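Local coordinates for protein putative O-methyltransferase (Klebsiella pneumoniae subsp. pneumoniae, PDB 3TFW) that probably acts as an S-adenosylmethionine-dependent O-methyltransferase, passing a methyl group to a hydroxyl oxygen of an acceptor, at residues Asp145-Pro150 / Asp184-Gly189; Gly175-Pro180 / Gln188-Phe193; Gln192-Met197 / Gly218-Trp223; Pro123-Leu128 / Pro150-Trp155. One frame throughout, in Å; residues are numbered along the deposited sequence.

In the fold
In this Rossmann-like class I methyltransferase fold the contacts join helices on one side of the sheet to each other, a loop and a strand. The strand order is 3-2-1-4-5-7-6, with the seventh strand antiparallel. Helix 185-199 links three of them. Contact 1 uses its first turn, contact 2 the next, and contact 3 carries it onto strand 217-224. The centres of contacts 1 and 2 are about 8 Å apart, and those of contacts 1 and 3 about 12 Å. Contact 4 shares helix 149-158 with contact 1, about 13 Å away between centres, and adds helix 124-129. Along the chain the segments of contacts 1 and 4 alternate. Contacts 2 and 3 touch the second subunit.

Contact 1. Residues Asp145-Pro150 / Asp184-Gly189; sequences DKPNNP and DERVQG
The chain of R186 runs beside the ring of P147, pointing the same way, with R186 CG 4.0 Å from P147 CD. Its flat guanidinium group then turns off to the D184 carboxylate, which lies at its edge, in plane. NE binds D184 OD1 at 3.1 Å, almost straight at 170°, on the syn side of that oxygen. NH2 takes D184 OD2, so two nitrogens grip the carboxylate side-on in a salt bridge. The same OD1 also accepts from R186 N at 2.9 Å, from above the carboxylate plane, and caps the start of the helix. These bonds fix the rotation of the carboxylate.

Nearer the middle, backbones meet. G189 CA is 3.5 Å from K146 O, and P147 CA is 3.5 Å from E185 O, both as C-H...O contacts. G189 has no side chain, which permits this close approach. K146 CB rests on R186 CB at 3.8 Å, while its chain bends at chi2 (-68°) and NZ bonds to D169 O.

The contact joins the 3-10 turn leading into helix 149-158 to the first turn of helix 185-199. Further along helix 185-199, F193 packs on N149 and Q192 on P150.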
loop_
_atom_site.group_PDB
_atom_site.type_symbol
_atom_site.label_atom_id
_atom_site.label_comp_id
_atom_site.label_asym_id
_atom_site.label_seq_id
_atom_site.Cartn_x
_atom_site.Cartn_y
_atom_site.Cartn_z
ATOM N N ASP A 145 -19.009 4.786 9.697
ATOM C CA ASP A 145 -20.221 5.063 8.936
ATOM C C ASP A 145 -19.906 5.901 7.695
ATOM O O ASP A 145 -19.589 7.098 7.769
ATOM C CB ASP A 145 -21.307 5.723 9.812
ATOM C CG ASP A 145 -20.832 7.005 10.484
ATOM O OD1 ASP A 145 -19.761 6.982 11.128
ATOM O OD2 ASP A 145 -21.531 8.036 10.371
ATOM N N LYS A 146 -20.005 5.236 6.553
ATOM C CA LYS A 146 -19.652 5.812 5.275
ATOM C C LYS A 146 -20.388 7.105 4.918
ATOM O O LYS A 146 -19.757 7.990 4.341
ATOM C CB LYS A 146 -19.782 4.761 4.159
ATOM C CG LYS A 146 -18.965 3.493 4.422
ATOM C CD LYS A 146 -17.467 3.781 4.346
ATOM C CE LYS A 146 -16.660 2.850 5.226
ATOM N NZ LYS A 146 -15.280 3.383 5.332
ATOM N N PRO A 147 -21.699 7.239 5.266
ATOM C CA PRO A 147 -22.372 8.479 4.860
ATOM C C PRO A 147 -21.657 9.739 5.352
ATOM O O PRO A 147 -21.694 10.764 4.668
ATOM C CB PRO A 147 -23.755 8.360 5.520
ATOM C CG PRO A 147 -23.997 6.912 5.580
ATOM C CD PRO A 147 -22.651 6.315 5.919
ATOM N N ASN A 148 -21.018 9.652 6.518
ATOM C CA ASN A 148 -20.290 10.793 7.102
ATOM C C ASN A 148 -18.793 10.847 6.808
ATOM O O ASN A 148 -18.072 11.658 7.381
ATOM C CB ASN A 148 -20.528 10.880 8.610
ATOM C CG ASN A 148 -21.869 11.489 8.942
ATOM O OD1 ASN A 148 -22.420 12.264 8.161
ATOM N ND2 ASN A 148 -22.407 11.134 10.096
ATOM N N ASN A 149 -18.338 9.990 5.900
ATOM C CA ASN A 149 -16.958 10.062 5.413
ATOM C C ASN A 149 -16.414 11.460 5.107
ATOM O O ASN A 149 -15.313 11.784 5.554
ATOM C CB ASN A 149 -16.730 9.110 4.228
ATOM C CG ASN A 149 -16.087 7.805 4.670
ATOM O OD1 ASN A 149 -16.445 7.246 5.718
ATOM N ND2 ASN A 149 -15.108 7.331 3.896
ATOM N N PRO A 150 -17.180 12.307 4.379
ATOM C CA PRO A 150 -16.585 13.611 4.084
ATOM C C PRO A 150 -16.347 14.442 5.347
ATOM O O PRO A 150 -15.374 15.193 5.403
ATOM C CB PRO A 150 -17.602 14.279 3.149
ATOM C CG PRO A 150 -18.858 13.496 3.303
ATOM C CD PRO A 150 -18.487 12.126 3.714
ATOM N N ASP A 184 -28.045 4.856 -2.163
ATOM C CA ASP A 184 -27.354 4.344 -0.980
ATOM C C ASP A 184 -26.514 5.472 -0.376
ATOM O O ASP A 184 -25.556 5.936 -1.000
ATOM C CB ASP A 184 -26.474 3.159 -1.399
ATOM C CG ASP A 184 -25.770 2.475 -0.230
ATOM O OD1 ASP A 184 -25.771 3.008 0.906
ATOM O OD2 ASP A 184 -25.200 1.389 -0.462
ATOM N N GLU A 185 -26.873 5.912 0.832
ATOM C CA GLU A 185 -26.155 7.006 1.495
ATOM C C GLU A 185 -24.672 6.698 1.710
ATOM O O GLU A 185 -23.853 7.620 1.793
ATOM C CB GLU A 185 -26.805 7.399 2.833
ATOM C CG GLU A 185 -28.165 8.109 2.728
ATOM C CD GLU A 185 -29.349 7.143 2.790
ATOM O OE1 GLU A 185 -29.196 5.971 2.390
ATOM O OE2 GLU A 185 -30.437 7.563 3.245
ATOM N N ARG A 186 -24.336 5.412 1.795
ATOM C CA ARG A 186 -22.948 4.970 1.977
ATOM C C ARG A 186 -22.141 5.212 0.707
ATOM O O ARG A 186 -20.993 5.651 0.775
ATOM C CB ARG A 186 -22.888 3.500 2.374
ATOM C CG ARG A 186 -23.662 3.164 3.649
ATOM C CD ARG A 186 -23.687 1.671 3.890
ATOM N NE ARG A 186 -24.480 0.980 2.876
ATOM C CZ ARG A 186 -24.633 -0.338 2.808
ATOM N NH1 ARG A 186 -24.044 -1.131 3.698
ATOM N NH2 ARG A 186 -25.368 -0.864 1.837
ATOM N N VAL A 187 -22.758 4.939 -0.443
ATOM C CA VAL A 187 -22.194 5.293 -1.744
ATOM C C VAL A 187 -22.064 6.805 -1.932
ATOM O O VAL A 187 -21.030 7.287 -2.391
ATOM C CB VAL A 187 -23.003 4.668 -2.915
ATOM C CG1 VAL A 187 -22.502 5.187 -4.260
ATOM C CG2 VAL A 187 -22.899 3.157 -2.866
ATOM N N GLN A 188 -23.100 7.551 -1.566
ATOM C CA GLN A 188 -23.056 9.008 -1.652
ATOM C C GLN A 188 -21.892 9.574 -0.816
ATOM O O GLN A 188 -21.136 10.423 -1.293
ATOM C CB GLN A 188 -24.383 9.616 -1.193
ATOM C CG GLN A 188 -25.570 9.349 -2.125
ATOM C CD GLN A 188 -26.910 9.621 -1.454
ATOM O OE1 GLN A 188 -26.987 10.353 -0.459
ATOM N NE2 GLN A 188 -27.974 9.026 -1.990
ATOM N N GLY A 189 -21.761 9.090 0.418
ATOM C CA GLY A 189 -20.700 9.536 1.333
ATOM C C GLY A 189 -19.299 9.248 0.817
ATOM O O GLY A 189 -18.405 10.105 0.894
#

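Contact 2. Residues Gly175-Pro180 / Gln188-Phe193; sequences GEVVNP and QGVRQF
R191 and V177 cross at a slant. The arginine reaches over the carbonyl of V177, and its NH1 bonds that oxygen. R191 CG and CD both pass close to that oxygen, with R191 CD 3.3 Å from V177 O. A bend at chi3 (51°) then folds the chain back. This brings R191 NH1 to 2.7 Å from V177 O, in a hydrogen bond with an angle of 156° at the hydrogen. The oxygen lies at the edge of the guanidinium group, only 8° out of its plane.

One face of the same flat group is turned to the backbone that follows. N179 O and P180 CA lie over it, the latter toward the rim, with P180 CA 3.7 Å from R191 NH2. The ring of P180 adds its CB, 3.8 Å from R191 NH2.

V177 meets V190 at about a right angle. V177 CG2 touches V190 CG1 at 3.8 Å and is the apolar part of the contact. Within its own segment, N179 ND2 binds E176 OE1 at 2.9 Å, which ties the first residue of the 3-10 turn to the residue that follows it. Y18 of the second subunit packs on both V177 and R191, so the contact also borders the dimer interface.

The loop after strand 165-169 is thus fastened to helix 185-199 by one charged group and one valine pair. The guanidinium sits by carbonyl oxygens at the end of a 3-10 segment. Their partial negative charge probably favours it, and the long, weak ion pair of R191 NH2 with E195 may add to this.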
loop_
_atom_site.group_PDB
_atom_site.type_symbol
_atom_site.label_atom_id
_atom_site.label_comp_id
_atom_site.label_asym_id
_atom_site.label_seq_id
_atom_site.Cartn_x
_atom_site.Cartn_y
_atom_site.Cartn_z
ATOM N N GLY A 175 -18.490 -2.064 -6.435
ATOM C CA GLY A 175 -18.595 -1.408 -7.730
ATOM C C GLY A 175 -19.517 -0.209 -7.777
ATOM O O GLY A 175 -19.434 0.584 -8.707
ATOM N N GLU A 176 -20.389 -0.066 -6.774
ATOM C CA GLU A 176 -21.380 1.012 -6.753
ATOM C C GLU A 176 -20.807 2.420 -6.596
ATOM O O GLU A 176 -21.492 3.409 -6.880
ATOM C CB GLU A 176 -22.476 0.744 -5.704
ATOM C CG GLU A 176 -23.524 -0.273 -6.155
ATOM C CD GLU A 176 -24.189 0.127 -7.466
ATOM O OE1 GLU A 176 -24.978 1.103 -7.479
ATOM O OE2 GLU A 176 -23.899 -0.530 -8.490
ATOM N N VAL A 177 -19.550 2.514 -6.170
ATOM C CA VAL A 177 -18.873 3.813 -6.083
ATOM C C VAL A 177 -18.918 4.603 -7.404
ATOM O O VAL A 177 -18.857 5.831 -7.391
ATOM C CB VAL A 177 -17.413 3.666 -5.569
ATOM C CG1 VAL A 177 -16.505 3.040 -6.640
ATOM C CG2 VAL A 177 -16.867 5.006 -5.098
ATOM N N VAL A 178 -19.049 3.904 -8.533
ATOM C CA VAL A 178 -19.083 4.573 -9.847
ATOM C C VAL A 178 -20.469 5.133 -10.201
ATOM O O VAL A 178 -20.600 5.939 -11.127
ATOM C CB VAL A 178 -18.587 3.649 -10.998
ATOM C CG1 VAL A 178 -17.208 3.100 -10.691
ATOM C CG2 VAL A 178 -19.572 2.517 -11.250
ATOM N N ASN A 179 -21.486 4.708 -9.453
ATOM C CA ASN A 179 -22.890 5.076 -9.707
ATOM C C ASN A 179 -23.251 6.465 -9.160
ATOM O O ASN A 179 -23.418 6.629 -7.950
ATOM C CB ASN A 179 -23.812 3.989 -9.132
ATOM C CG ASN A 179 -25.293 4.236 -9.420
ATOM O OD1 ASN A 179 -25.672 5.191 -10.098
ATOM N ND2 ASN A 179 -26.136 3.366 -8.887
ATOM N N PRO A 180 -23.381 7.465 -10.057
ATOM C CA PRO A 180 -23.627 8.857 -9.664
ATOM C C PRO A 180 -25.040 9.120 -9.140
ATOM O O PRO A 180 -25.304 10.196 -8.601
ATOM C CB PRO A 180 -23.413 9.625 -10.969
ATOM C CG PRO A 180 -23.787 8.651 -12.028
ATOM C CD PRO A 180 -23.352 7.310 -11.526
ATOM N N GLN A 188 -23.100 7.551 -1.566
ATOM C CA GLN A 188 -23.056 9.008 -1.652
ATOM C C GLN A 188 -21.892 9.574 -0.816
ATOM O O GLN A 188 -21.136 10.423 -1.293
ATOM C CB GLN A 188 -24.383 9.616 -1.193
ATOM C CG GLN A 188 -25.570 9.349 -2.125
ATOM C CD GLN A 188 -26.910 9.621 -1.454
ATOM O OE1 GLN A 188 -26.987 10.353 -0.459
ATOM N NE2 GLN A 188 -27.974 9.026 -1.990
ATOM N N GLY A 189 -21.761 9.090 0.418
ATOM C CA GLY A 189 -20.700 9.536 1.333
ATOM C C GLY A 189 -19.299 9.248 0.817
ATOM O O GLY A 189 -18.405 10.105 0.894
ATOM N N VAL A 190 -19.101 8.037 0.306
ATOM C CA VAL A 190 -17.813 7.628 -0.264
ATOM C C VAL A 190 -17.445 8.468 -1.500
ATOM O O VAL A 190 -16.274 8.863 -1.673
ATOM C CB VAL A 190 -17.781 6.102 -0.560
ATOM C CG1 VAL A 190 -16.589 5.727 -1.423
ATOM C CG2 VAL A 190 -17.717 5.303 0.746
ATOM N N ARG A 191 -18.432 8.758 -2.351
ATOM C CA ARG A 191 -18.184 9.569 -3.557
ATOM C C ARG A 191 -17.835 11.008 -3.211
ATOM O O ARG A 191 -16.906 11.577 -3.793
ATOM C CB ARG A 191 -19.374 9.514 -4.535
ATOM C CG ARG A 191 -19.589 8.149 -5.153
ATOM C CD ARG A 191 -20.823 8.128 -6.082
ATOM N NE ARG A 191 -20.790 9.216 -7.057
ATOM C CZ ARG A 191 -20.186 9.162 -8.243
ATOM N NH1 ARG A 191 -19.551 8.067 -8.637
ATOM N NH2 ARG A 191 -20.216 10.221 -9.036
ATOM N N GLN A 192 -18.551 11.571 -2.236
ATOM C CA GLN A 192 -18.260 12.904 -1.706
ATOM C C GLN A 192 -16.839 12.965 -1.132
ATOM O O GLN A 192 -16.116 13.930 -1.361
ATOM C CB GLN A 192 -19.223 13.252 -0.576
ATOM C CG GLN A 192 -20.505 13.963 -0.940
ATOM C CD GLN A 192 -21.169 14.499 0.307
ATOM O OE1 GLN A 192 -21.835 13.759 1.036
ATOM N NE2 GLN A 192 -20.948 15.778 0.591
ATOM N N PHE A 193 -16.492 11.941 -0.355
ATOM C CA PHE A 193 -15.164 11.734 0.250
ATOM C C PHE A 193 -14.030 11.713 -0.787
ATOM O O PHE A 193 -13.058 12.468 -0.677
ATOM C CB PHE A 193 -15.226 10.415 1.028
ATOM C CG PHE A 193 -13.937 9.986 1.665
ATOM C CD1 PHE A 193 -13.492 10.578 2.842
ATOM C CD2 PHE A 193 -13.207 8.932 1.124
ATOM C CE1 PHE A 193 -12.306 10.149 3.457
ATOM C CE2 PHE A 193 -12.028 8.488 1.734
ATOM C CZ PHE A 193 -11.580 9.107 2.908
#

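Contact 3. Residues Gln192-Met197 / Gly218-Trp223; sequences QFIEMM and GFTLAW
F193 and M197 both reach T220 with CG anti to the backbone N (chi1 177° and 179°), which carries the two side chains off the helix toward the strand. T220 answers from the strand with OG1 held between its own backbone N and carbonyl carbon. The hydroxyl oxygen touches both the ring edge and the selenium. T220 OG1 is 3.6 Å from F193 CE2, at the edge of the ring and near its plane. T220 OG1 is 3.9 Å from M197 SE.

M197 is a selenomethionine. Its selenium touches both residues that point to the helix, with M197 SE 3.9 Å from T220 CB and 4.1 Å from A222 CB. The end methyl also approaches the hydroxyl, with M197 CE 4.0 Å from T220 OG1. I194 adds a looser touch, with I194 CG1 4.3 Å from T220 CG2.

The helix runs nearly along the strand: the axes of segments 192-197 and 218-223 approach to 11.0 Å at 26°. This is helix-on-sheet packing on antiparallel strand 217-224, which lies between strands 165-169 and 203-211. L153 of helix 149-158 touches F193 and M197, and L23 of the second subunit packs on M197.

The contact is buried and holds mostly by van der Waals forces. Of the side chains that touch, T220 brings the one polar group, its hydroxyl. Across this contact it meets a ring edge and a polarisable selenium.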
loop_
_atom_site.group_PDB
_atom_site.type_symbol
_atom_site.label_atom_id
_atom_site.label_comp_id
_atom_site.label_asym_id
_atom_site.label_seq_id
_atom_site.Cartn_x
_atom_site.Cartn_y
_atom_site.Cartn_z
ATOM N N GLN A 192 -18.551 11.571 -2.236
ATOM C CA GLN A 192 -18.260 12.904 -1.706
ATOM C C GLN A 192 -16.839 12.965 -1.132
ATOM O O GLN A 192 -16.116 13.930 -1.361
ATOM C CB GLN A 192 -19.223 13.252 -0.576
ATOM C CG GLN A 192 -20.505 13.963 -0.940
ATOM C CD GLN A 192 -21.169 14.499 0.307
ATOM O OE1 GLN A 192 -21.835 13.759 1.036
ATOM N NE2 GLN A 192 -20.948 15.778 0.591
ATOM N N PHE A 193 -16.492 11.941 -0.355
ATOM C CA PHE A 193 -15.164 11.734 0.250
ATOM C C PHE A 193 -14.030 11.713 -0.787
ATOM O O PHE A 193 -13.058 12.468 -0.677
ATOM C CB PHE A 193 -15.226 10.415 1.028
ATOM C CG PHE A 193 -13.937 9.986 1.665
ATOM C CD1 PHE A 193 -13.492 10.578 2.842
ATOM C CD2 PHE A 193 -13.207 8.932 1.124
ATOM C CE1 PHE A 193 -12.306 10.149 3.457
ATOM C CE2 PHE A 193 -12.028 8.488 1.734
ATOM C CZ PHE A 193 -11.580 9.107 2.908
ATOM N N ILE A 194 -14.162 10.846 -1.790
ATOM C CA ILE A 194 -13.173 10.740 -2.864
ATOM C C ILE A 194 -13.037 12.059 -3.642
ATOM O O ILE A 194 -11.927 12.540 -3.883
ATOM C CB ILE A 194 -13.481 9.537 -3.800
ATOM C CG1 ILE A 194 -13.159 8.226 -3.078
ATOM C CG2 ILE A 194 -12.679 9.632 -5.104
ATOM C CD1 ILE A 194 -13.903 7.010 -3.617
ATOM N N GLU A 195 -14.170 12.661 -3.992
ATOM C CA GLU A 195 -14.165 13.924 -4.726
ATOM C C GLU A 195 -13.564 15.087 -3.924
ATOM O O GLU A 195 -12.801 15.880 -4.468
ATOM C CB GLU A 195 -15.569 14.244 -5.241
ATOM C CG GLU A 195 -15.914 13.388 -6.473
ATOM C CD GLU A 195 -17.400 13.291 -6.766
ATOM O OE1 GLU A 195 -18.200 14.037 -6.149
ATOM O OE2 GLU A 195 -17.765 12.450 -7.619
HETATM N N MSE A 196 -13.902 15.163 -2.636
HETATM C CA MSE A 196 -13.323 16.138 -1.714
HETATM C C MSE A 196 -11.806 15.955 -1.668
HETATM O O MSE A 196 -11.047 16.928 -1.742
HETATM C CB MSE A 196 -13.929 15.938 -0.317
HETATM C CG MSE A 196 -13.469 16.915 0.746
HETATM SE SE MSE A 196 -14.191 16.490 2.538
HETATM C CE MSE A 196 -12.941 17.558 3.576
HETATM N N MSE A 197 -11.380 14.704 -1.551
HETATM C CA MSE A 197 -9.964 14.363 -1.482
HETATM C C MSE A 197 -9.218 14.798 -2.747
HETATM O O MSE A 197 -8.151 15.406 -2.673
HETATM C CB MSE A 197 -9.810 12.861 -1.256
HETATM C CG MSE A 197 -8.379 12.337 -1.185
HETATM SE SE MSE A 197 -8.378 10.463 -0.562
HETATM C CE MSE A 197 -9.252 10.817 1.135
ATOM N N GLY A 218 -11.486 -1.950 -1.770
ATOM C CA GLY A 218 -10.400 -1.023 -2.052
ATOM C C GLY A 218 -10.257 0.032 -0.980
ATOM O O GLY A 218 -11.129 0.173 -0.115
ATOM N N PHE A 219 -9.160 0.781 -1.061
ATOM C CA PHE A 219 -8.849 1.791 -0.062
ATOM C C PHE A 219 -8.164 3.012 -0.686
ATOM O O PHE A 219 -7.540 2.914 -1.740
ATOM C CB PHE A 219 -7.991 1.191 1.063
ATOM C CG PHE A 219 -6.580 0.822 0.648
ATOM C CD1 PHE A 219 -5.524 1.718 0.831
ATOM C CD2 PHE A 219 -6.298 -0.433 0.108
ATOM C CE1 PHE A 219 -4.217 1.378 0.454
ATOM C CE2 PHE A 219 -4.991 -0.781 -0.270
ATOM C CZ PHE A 219 -3.957 0.113 -0.100
ATOM N N THR A 220 -8.298 4.156 -0.030
ATOM C CA THR A 220 -7.551 5.348 -0.423
ATOM C C THR A 220 -6.370 5.565 0.505
ATOM O O THR A 220 -6.382 5.142 1.667
ATOM C CB THR A 220 -8.443 6.599 -0.428
ATOM O OG1 THR A 220 -8.959 6.837 0.890
ATOM C CG2 THR A 220 -9.597 6.413 -1.386
ATOM N N LEU A 221 -5.349 6.230 -0.023
ATOM C CA LEU A 221 -4.165 6.573 0.733
ATOM C C LEU A 221 -3.824 7.994 0.326
ATOM O O LEU A 221 -3.698 8.269 -0.874
ATOM C CB LEU A 221 -3.047 5.617 0.350
ATOM C CG LEU A 221 -1.854 5.363 1.270
ATOM C CD1 LEU A 221 -2.283 4.891 2.643
ATOM C CD2 LEU A 221 -0.980 4.287 0.616
ATOM N N ALA A 222 -3.710 8.899 1.304
ATOM C CA ALA A 222 -3.464 10.317 1.009
ATOM C C ALA A 222 -2.363 10.842 1.923
ATOM O O ALA A 222 -2.374 10.570 3.128
ATOM C CB ALA A 222 -4.751 11.146 1.183
ATOM N N TRP A 223 -1.411 11.555 1.328
ATOM C CA TRP A 223 -0.310 12.197 2.041
ATOM C C TRP A 223 -0.684 13.669 2.187
ATOM O O TRP A 223 -1.132 14.290 1.223
ATOM C CB TRP A 223 0.985 12.027 1.220
ATOM C CG TRP A 223 2.168 12.888 1.616
ATOM C CD1 TRP A 223 2.360 14.216 1.320
ATOM C CD2 TRP A 223 3.329 12.472 2.348
ATOM N NE1 TRP A 223 3.559 14.648 1.828
ATOM C CE2 TRP A 223 4.177 13.600 2.461
ATOM C CE3 TRP A 223 3.734 11.258 2.921
ATOM C CZ2 TRP A 223 5.404 13.550 3.120
ATOM C CZ3 TRP A 223 4.956 11.209 3.580
ATOM C CH2 TRP A 223 5.774 12.350 3.678
#

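Contact 4. Residues Pro123-Leu128 / Pro150-Trp155; sequences PALQSL and PHYLRW
L128 packs between W155 and Y152, its CB on the indole and its CD1 at the tyrosine. Its CB lies over the face of the indole, 3.9 Å from the centroid of the W155 five-membered ring and 13° off the normal, a CH-pi contact. CG stands anti to the carbonyl carbon (chi1 -69°), and from there CD1 reaches the edge of the tyrosine, 3.8 Å from Y152 CD1. The same methyl touches W155 CB at 3.9 Å. L128 O also sits over the indole, 3.7 Å from W155 CZ3.

Segments 124-128 and 150-155 run nearly parallel, with axes 10.9 Å apart at 16°, on one side of the Rossmann-like sheet. Helix 124-129 follows strand 117-121, and helix 149-158 follows strand 139-142. L128 and Y152 both rest on I70 of the intervening strand 66-70.

L125 packs on the more exposed side. Its CD2 is 3.7 Å from W155 CD1 and also meets H151 CB. The tyrosine lies against A124, with A124 CB 3.8 Å from Y152 CE1. At its tip, Y152 OH accepts from a water at 2.9 Å, and that water accepts from L125 N. Y152 OH is probably also hydrogen-bonded to D145 OD1, at an unusually short separation.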
loop_
_atom_site.group_PDB
_atom_site.type_symbol
_atom_site.label_atom_id
_atom_site.label_comp_id
_atom_site.label_asym_id
_atom_site.label_seq_id
_atom_site.Cartn_x
_atom_site.Cartn_y
_atom_site.Cartn_z
ATOM N N PRO A 123 -20.861 8.883 19.504
ATOM C CA PRO A 123 -20.828 9.334 18.112
ATOM C C PRO A 123 -19.444 9.860 17.757
ATOM O O PRO A 123 -18.916 10.714 18.472
ATOM C CB PRO A 123 -21.837 10.487 18.099
ATOM C CG PRO A 123 -22.818 10.122 19.140
ATOM C CD PRO A 123 -22.002 9.465 20.238
ATOM N N ALA A 124 -18.854 9.334 16.686
ATOM C CA ALA A 124 -17.495 9.712 16.294
ATOM C C ALA A 124 -17.348 11.224 16.123
ATOM O O ALA A 124 -16.343 11.814 16.545
ATOM C CB ALA A 124 -17.082 8.995 15.023
ATOM N N LEU A 125 -18.364 11.857 15.534
ATOM C CA LEU A 125 -18.311 13.305 15.295
ATOM C C LEU A 125 -18.314 14.093 16.595
ATOM O O LEU A 125 -17.639 15.124 16.702
ATOM C CB LEU A 125 -19.465 13.762 14.402
ATOM C CG LEU A 125 -19.230 13.545 12.905
ATOM C CD1 LEU A 125 -20.556 13.633 12.151
ATOM C CD2 LEU A 125 -18.214 14.537 12.341
ATOM N N GLN A 126 -19.063 13.600 17.585
ATOM C CA GLN A 126 -19.063 14.222 18.907
ATOM C C GLN A 126 -17.652 14.171 19.496
ATOM O O GLN A 126 -17.160 15.166 20.029
ATOM C CB GLN A 126 -20.070 13.545 19.849
ATOM C CG GLN A 126 -19.953 13.962 21.331
ATOM C CD GLN A 126 -21.158 13.553 22.163
ATOM O OE1 GLN A 126 -21.976 12.733 21.736
ATOM N NE2 GLN A 126 -21.285 14.141 23.350
ATOM N N SER A 127 -17.005 13.015 19.390
ATOM C CA SER A 127 -15.645 12.865 19.914
ATOM C C SER A 127 -14.651 13.764 19.184
ATOM O O SER A 127 -13.816 14.406 19.828
ATOM C CB SER A 127 -15.206 11.408 19.852
ATOM O OG SER A 127 -15.958 10.643 20.772
ATOM N N LEU A 128 -14.754 13.820 17.852
ATOM C CA LEU A 128 -13.888 14.693 17.046
ATOM C C LEU A 128 -14.065 16.174 17.377
ATOM O O LEU A 128 -13.078 16.922 17.443
ATOM C CB LEU A 128 -14.103 14.450 15.548
ATOM C CG LEU A 128 -13.588 13.091 15.076
ATOM C CD1 LEU A 128 -14.159 12.734 13.710
ATOM C CD2 LEU A 128 -12.064 13.076 15.068
ATOM N N PRO A 150 -17.180 12.307 4.379
ATOM C CA PRO A 150 -16.585 13.611 4.084
ATOM C C PRO A 150 -16.347 14.442 5.347
ATOM O O PRO A 150 -15.374 15.193 5.403
ATOM C CB PRO A 150 -17.602 14.279 3.149
ATOM C CG PRO A 150 -18.858 13.496 3.303
ATOM C CD PRO A 150 -18.487 12.126 3.714
ATOM N N HIS A 151 -17.207 14.285 6.354
ATOM C CA HIS A 151 -17.016 14.960 7.644
ATOM C C HIS A 151 -15.766 14.465 8.365
ATOM O O HIS A 151 -15.026 15.249 8.968
ATOM C CB HIS A 151 -18.248 14.771 8.545
ATOM C CG HIS A 151 -19.506 15.348 7.974
ATOM N ND1 HIS A 151 -19.709 16.703 7.843
ATOM C CD2 HIS A 151 -20.633 14.752 7.517
ATOM C CE1 HIS A 151 -20.903 16.918 7.319
ATOM N NE2 HIS A 151 -21.484 15.751 7.109
ATOM N N TYR A 152 -15.548 13.153 8.312
ATOM C CA TYR A 152 -14.352 12.559 8.889
ATOM C C TYR A 152 -13.087 13.089 8.218
ATOM O O TYR A 152 -12.103 13.381 8.895
ATOM C CB TYR A 152 -14.419 11.031 8.830
ATOM C CG TYR A 152 -15.570 10.471 9.632
ATOM C CD1 TYR A 152 -15.914 11.026 10.864
ATOM C CD2 TYR A 152 -16.341 9.414 9.144
ATOM C CE1 TYR A 152 -16.986 10.547 11.601
ATOM C CE2 TYR A 152 -17.418 8.911 9.889
ATOM C CZ TYR A 152 -17.725 9.490 11.110
ATOM O OH TYR A 152 -18.768 9.012 11.859
ATOM N N LEU A 153 -13.131 13.258 6.897
ATOM C CA LEU A 153 -11.986 13.816 6.169
ATOM C C LEU A 153 -11.667 15.254 6.596
ATOM O O LEU A 153 -10.496 15.627 6.738
ATOM C CB LEU A 153 -12.200 13.740 4.647
ATOM C CG LEU A 153 -11.000 14.100 3.741
ATOM C CD1 LEU A 153 -9.691 13.384 4.141
ATOM C CD2 LEU A 153 -11.331 13.793 2.285
ATOM N N ARG A 154 -12.710 16.058 6.793
ATOM C CA ARG A 154 -12.531 17.439 7.251
ATOM C C ARG A 154 -11.816 17.488 8.606
ATOM O O ARG A 154 -10.842 18.227 8.766
ATOM C CB ARG A 154 -13.874 18.177 7.304
ATOM C CG ARG A 154 -13.773 19.591 7.883
ATOM C CD ARG A 154 -15.112 20.329 7.831
ATOM N NE ARG A 154 -16.061 19.812 8.808
ATOM C CZ ARG A 154 -17.086 19.031 8.492
ATOM N NH1 ARG A 154 -17.295 18.694 7.224
ATOM N NH2 ARG A 154 -17.903 18.589 9.430
ATOM N N TRP A 155 -12.284 16.681 9.557
ATOM C CA TRP A 155 -11.640 16.567 10.875
ATOM C C TRP A 155 -10.228 15.979 10.790
ATOM O O TRP A 155 -9.320 16.418 11.510
ATOM C CB TRP A 155 -12.520 15.751 11.834
ATOM C CG TRP A 155 -13.654 16.549 12.365
ATOM C CD1 TRP A 155 -14.988 16.374 12.098
ATOM C CD2 TRP A 155 -13.563 17.668 13.249
ATOM N NE1 TRP A 155 -15.731 17.318 12.773
ATOM C CE2 TRP A 155 -14.884 18.125 13.485
ATOM C CE3 TRP A 155 -12.495 18.326 13.872
ATOM C CZ2 TRP A 155 -15.166 19.217 14.319
ATOM C CZ3 TRP A 155 -12.772 19.415 14.703
ATOM C CH2 TRP A 155 -14.104 19.848 14.919
HETATM O O HOH W 1 -20.562 10.291 13.725
#